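Local coordinates for protein dally-like, isoform A (Drosophila melanogaster, PDB 6XTZ) that is a GPI-anchored cell-surface glypican that binds Wnt and Hedgehog proteins and, by shielding the Wnt palmitoleate, enables signalling at a distance, at residues Ser98-Gln101 / Phe102-Phe106. The protein carries 5 engineered substitutions. Sequence-based numbering, arbitrary orientation.
Sequences SRTQ and FNSMF. With O18 (O-palmitoleoyl serine), chain H.
Two first torsions set the lipid-facing side of this turn: S98 holds OG beside its own backbone N (chi1 -62°), while F102, one helical turn later, has a chi1 of -91° in the conformer described here, one of two deposited, with the CD2 side of its ring by S98. In that copy CB of S98 lies 3.9 Å from F102 CD2, and the S98 carbonyl oxygen sits at the ring edge, near its plane. These are i to i+4 contacts within the long helix 51-110 of the all-helical glypican core, where S98 and Q101 help line the pocket for O-palmitoleoyl serine. S98 OG comes within 3.1 Å of lipid atom C3, near the start of the acyl chain, and is itself hydrogen-bonded to the L94 carbonyl one turn back. The extended side chain of Q101 brings OE1 to 3.5 Å from the ester carbonyl oxygen O11. Farther along the acyl chain, C7 lies obliquely to the F102 ring, which also touches L296 of helix 296-322. R99 reaches helix 118-134, where its NE forms a salt bridge with E129. The i to i+4 backbone hydrogen bonds run from F102 N to S98 O through M105 N to Q101 O. The T100 carbonyl oxygen accepts both S104 N, at 2.8 Å, and S104 OG, at 3.0 Å, the hydroxyl approaching from above the carbonyl plane.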
ATOM      1  N   SER A  98     -26.414  -4.984   7.510  1.00 49.23           N
ATOM      2  CA  SER A  98     -26.473  -5.303   8.930  1.00 47.05           C
ATOM      3  C   SER A  98     -27.503  -4.441   9.644  1.00 45.85           C
ATOM      4  O   SER A  98     -28.258  -4.943  10.484  1.00 48.14           O
ATOM      5  CB  SER A  98     -25.094  -5.134   9.564  1.00 48.47           C
ATOM      6  OG  SER A  98     -24.168  -6.033   8.985  1.00 51.73           O
ATOM      7  N   ARG A  99     -27.555  -3.146   9.320  1.00 46.35           N
ATOM      8  CA  ARG A  99     -28.536  -2.256   9.935  1.00 48.34           C
ATOM      9  C   ARG A  99     -29.954  -2.786   9.764  1.00 55.07           C
ATOM     10  O   ARG A  99     -30.774  -2.704  10.687  1.00 57.95           O
ATOM     11  CB  ARG A  99     -28.414  -0.853   9.337  1.00 48.72           C
ATOM     12  CG  ARG A  99     -29.525   0.096   9.751  1.00 56.10           C
ATOM     13  CD  ARG A  99     -29.683   1.235   8.757  1.00 63.96           C
ATOM     14  NE  ARG A  99     -28.591   2.200   8.834  1.00 67.49           N
ATOM     15  CZ  ARG A  99     -28.658   3.348   9.500  1.00 72.45           C
ATOM     16  NH1 ARG A  99     -29.768   3.677  10.146  1.00 71.16           N
ATOM     17  NH2 ARG A  99     -27.617   4.169   9.518  1.00 76.99           N
ATOM     18  N   THR A 100     -30.260  -3.346   8.591  1.00 52.94           N
ATOM     19  CA  THR A 100     -31.595  -3.886   8.351  1.00 54.22           C
ATOM     20  C   THR A 100     -31.803  -5.199   9.098  1.00 53.93           C
ATOM     21  O   THR A 100     -32.836  -5.395   9.748  1.00 60.98           O
ATOM     22  CB  THR A 100     -31.821  -4.080   6.852  1.00 53.00           C
ATOM     23  OG1 THR A 100     -31.698  -2.818   6.184  1.00 55.48           O
ATOM     24  CG2 THR A 100     -33.209  -4.653   6.594  1.00 52.06           C
ATOM     25  N   GLN A 101     -30.835  -6.115   9.008  1.00 53.26           N
ATOM     26  CA  GLN A 101     -30.946  -7.380   9.730  1.00 52.61           C
ATOM     27  C   GLN A 101     -30.996  -7.151  11.235  1.00 52.34           C
ATOM     28  O   GLN A 101     -31.763  -7.811  11.944  1.00 53.59           O
ATOM     29  CB  GLN A 101     -29.784  -8.302   9.362  1.00 55.88           C
ATOM     30  CG  GLN A 101     -29.825  -8.810   7.928  1.00 70.61           C
ATOM     31  CD  GLN A 101     -28.567  -9.564   7.532  1.00 82.36           C
ATOM     32  OE1 GLN A 101     -27.559  -9.531   8.240  1.00 86.34           O
ATOM     33  NE2 GLN A 101     -28.620 -10.248   6.394  1.00 84.43           N
ATOM     34  N   PHE A 102     -30.186  -6.217  11.736  1.00 51.83           N
ATOM     35  CA  PHE A 102     -30.218  -5.913  13.161  0.51 51.59           C
ATOM     36  C   PHE A 102     -31.570  -5.343  13.574  1.00 51.12           C
ATOM     37  O   PHE A 102     -32.118  -5.733  14.611  1.00 50.93           O
ATOM     38  CB  PHE A 102     -29.089  -4.950  13.527  0.51 52.46           C
ATOM     39  CG  PHE A 102     -27.823  -5.640  13.951  0.51 54.40           C
ATOM     40  CD1 PHE A 102     -27.696  -6.137  15.236  0.51 55.15           C
ATOM     41  CD2 PHE A 102     -26.763  -5.793  13.071  0.51 52.98           C
ATOM     42  CE1 PHE A 102     -26.539  -6.773  15.637  0.51 54.00           C
ATOM     43  CE2 PHE A 102     -25.601  -6.430  13.468  0.51 51.50           C
ATOM     44  CZ  PHE A 102     -25.489  -6.921  14.753  0.51 50.42           C
ATOM     45  N   ASN A 103     -32.131  -4.438  12.770  1.00 53.10           N
ATOM     46  CA  ASN A 103     -33.434  -3.867  13.093  1.00 55.62           C
ATOM     47  C   ASN A 103     -34.531  -4.922  13.019  1.00 63.60           C
ATOM     48  O   ASN A 103     -35.393  -4.992  13.904  1.00 60.00           O
ATOM     49  CB  ASN A 103     -33.741  -2.702  12.152  1.00 55.39           C
ATOM     50  CG  ASN A 103     -35.046  -2.009  12.489  1.00 58.43           C
ATOM     51  OD1 ASN A 103     -35.093  -1.140  13.358  1.00 66.28           O
ATOM     52  ND2 ASN A 103     -36.112  -2.386  11.795  1.00 56.98           N
ATOM     53  N   SER A 104     -34.509  -5.757  11.979  1.00 62.56           N
ATOM     54  CA  SER A 104     -35.518  -6.804  11.856  1.00 57.79           C
ATOM     55  C   SER A 104     -35.364  -7.855  12.948  1.00 53.87           C
ATOM     56  O   SER A 104     -36.362  -8.389  13.450  1.00 52.93           O
ATOM     57  CB  SER A 104     -35.437  -7.451  10.474  1.00 60.37           C
ATOM     58  OG  SER A 104     -35.610  -6.492   9.444  1.00 67.14           O
ATOM     59  N   MET A 105     -34.124  -8.165  13.332  1.00 52.58           N
ATOM     60  CA  MET A 105     -33.891  -9.195  14.338  1.00 59.38           C
ATOM     61  C   MET A 105     -34.393  -8.756  15.706  1.00 63.85           C
ATOM     62  O   MET A 105     -34.967  -9.558  16.451  1.00 63.82           O
ATOM     63  CB  MET A 105     -32.403  -9.535  14.396  1.00 68.18           C
ATOM     64  CG  MET A 105     -32.076 -10.876  15.016  1.00 83.41           C
ATOM     65  SD  MET A 105     -30.313 -11.242  14.889  1.00 95.34           S
ATOM     66  CE  MET A 105     -30.066 -11.116  13.120  1.00 89.61           C
ATOM     67  N   PHE A 106     -34.192  -7.486  16.056  1.00 60.73           N
ATOM     68  CA  PHE A 106     -34.577  -7.015  17.379  1.00 60.78           C
ATOM     69  C   PHE A 106     -36.045  -6.628  17.469  1.00 59.27           C
ATOM     70  O   PHE A 106     -36.597  -6.604  18.573  1.00 61.03           O
ATOM     71  CB  PHE A 106     -33.705  -5.830  17.793  1.00 62.16           C
ATOM     72  CG  PHE A 106     -32.368  -6.228  18.339  1.00 71.10           C
ATOM     73  CD1 PHE A 106     -31.968  -7.553  18.325  1.00 79.84           C
ATOM     74  CD2 PHE A 106     -31.519  -5.283  18.881  1.00 76.89           C
ATOM     75  CE1 PHE A 106     -30.735  -7.926  18.829  1.00 83.72           C
ATOM     76  CE2 PHE A 106     -30.290  -5.650  19.394  1.00 81.25           C
ATOM     77  CZ  PHE A 106     -29.895  -6.971  19.364  1.00 82.42           C
TER
HETATM   78  CA  O18 H 707     -22.235 -12.725   7.987  1.00 92.73           C
HETATM   79  CB  O18 H 707     -23.375 -11.776   8.316  1.00 93.70           C
HETATM   80  C1  O18 H 707     -23.799 -10.354  10.161  1.00 89.14           C
HETATM   81  C2  O18 H 707     -23.202  -9.332  11.080  1.00 85.44           C
HETATM   82  C3  O18 H 707     -22.407  -8.252  10.358  1.00 81.25           C
HETATM   83  C4  O18 H 707     -22.026  -7.097  11.273  1.00 77.07           C
HETATM   84  C5  O18 H 707     -21.363  -5.928  10.563  1.00 70.80           C
HETATM   85  C6  O18 H 707     -21.138  -4.717  11.456  1.00 68.05           C
HETATM   86  C7  O18 H 707     -22.413  -4.128  12.033  1.00 65.96           C
HETATM   87  C8  O18 H 707     -22.184  -2.935  12.959  1.00 63.23           C
HETATM   88  C9  O18 H 707     -21.434  -3.287  14.206  1.00 63.83           C
HETATM   89  C10 O18 H 707     -21.921  -3.298  15.431  1.00 63.81           C
HETATM   90  C11 O18 H 707     -23.326  -2.967  15.829  1.00 68.67           C
HETATM   91  C12 O18 H 707     -23.481  -2.693  17.323  1.00 73.19           C
HETATM   92  C13 O18 H 707     -24.919  -2.450  17.757  1.00 75.23           C
HETATM   93  C14 O18 H 707     -25.080  -2.120  19.234  1.00 73.23           C
HETATM   94  C15 O18 H 707     -24.598  -3.206  20.175  1.00 73.60           C
HETATM   95  C16 O18 H 707     -24.857  -2.888  21.631  1.00 72.86           C
HETATM   96  C   O18 H 707     -21.282 -11.842   7.184  1.00 90.60           C
HETATM   97  N   O18 H 707     -21.595 -13.234   9.188  1.00 91.58           N
HETATM   98  OG  O18 H 707     -22.910 -10.794   9.269  1.00 92.25           O
HETATM   99  O11 O18 H 707     -24.937 -10.738  10.211  1.00 86.85           O
HETATM  100  O   O18 H 707     -20.844 -12.219   6.100  1.00 90.16           O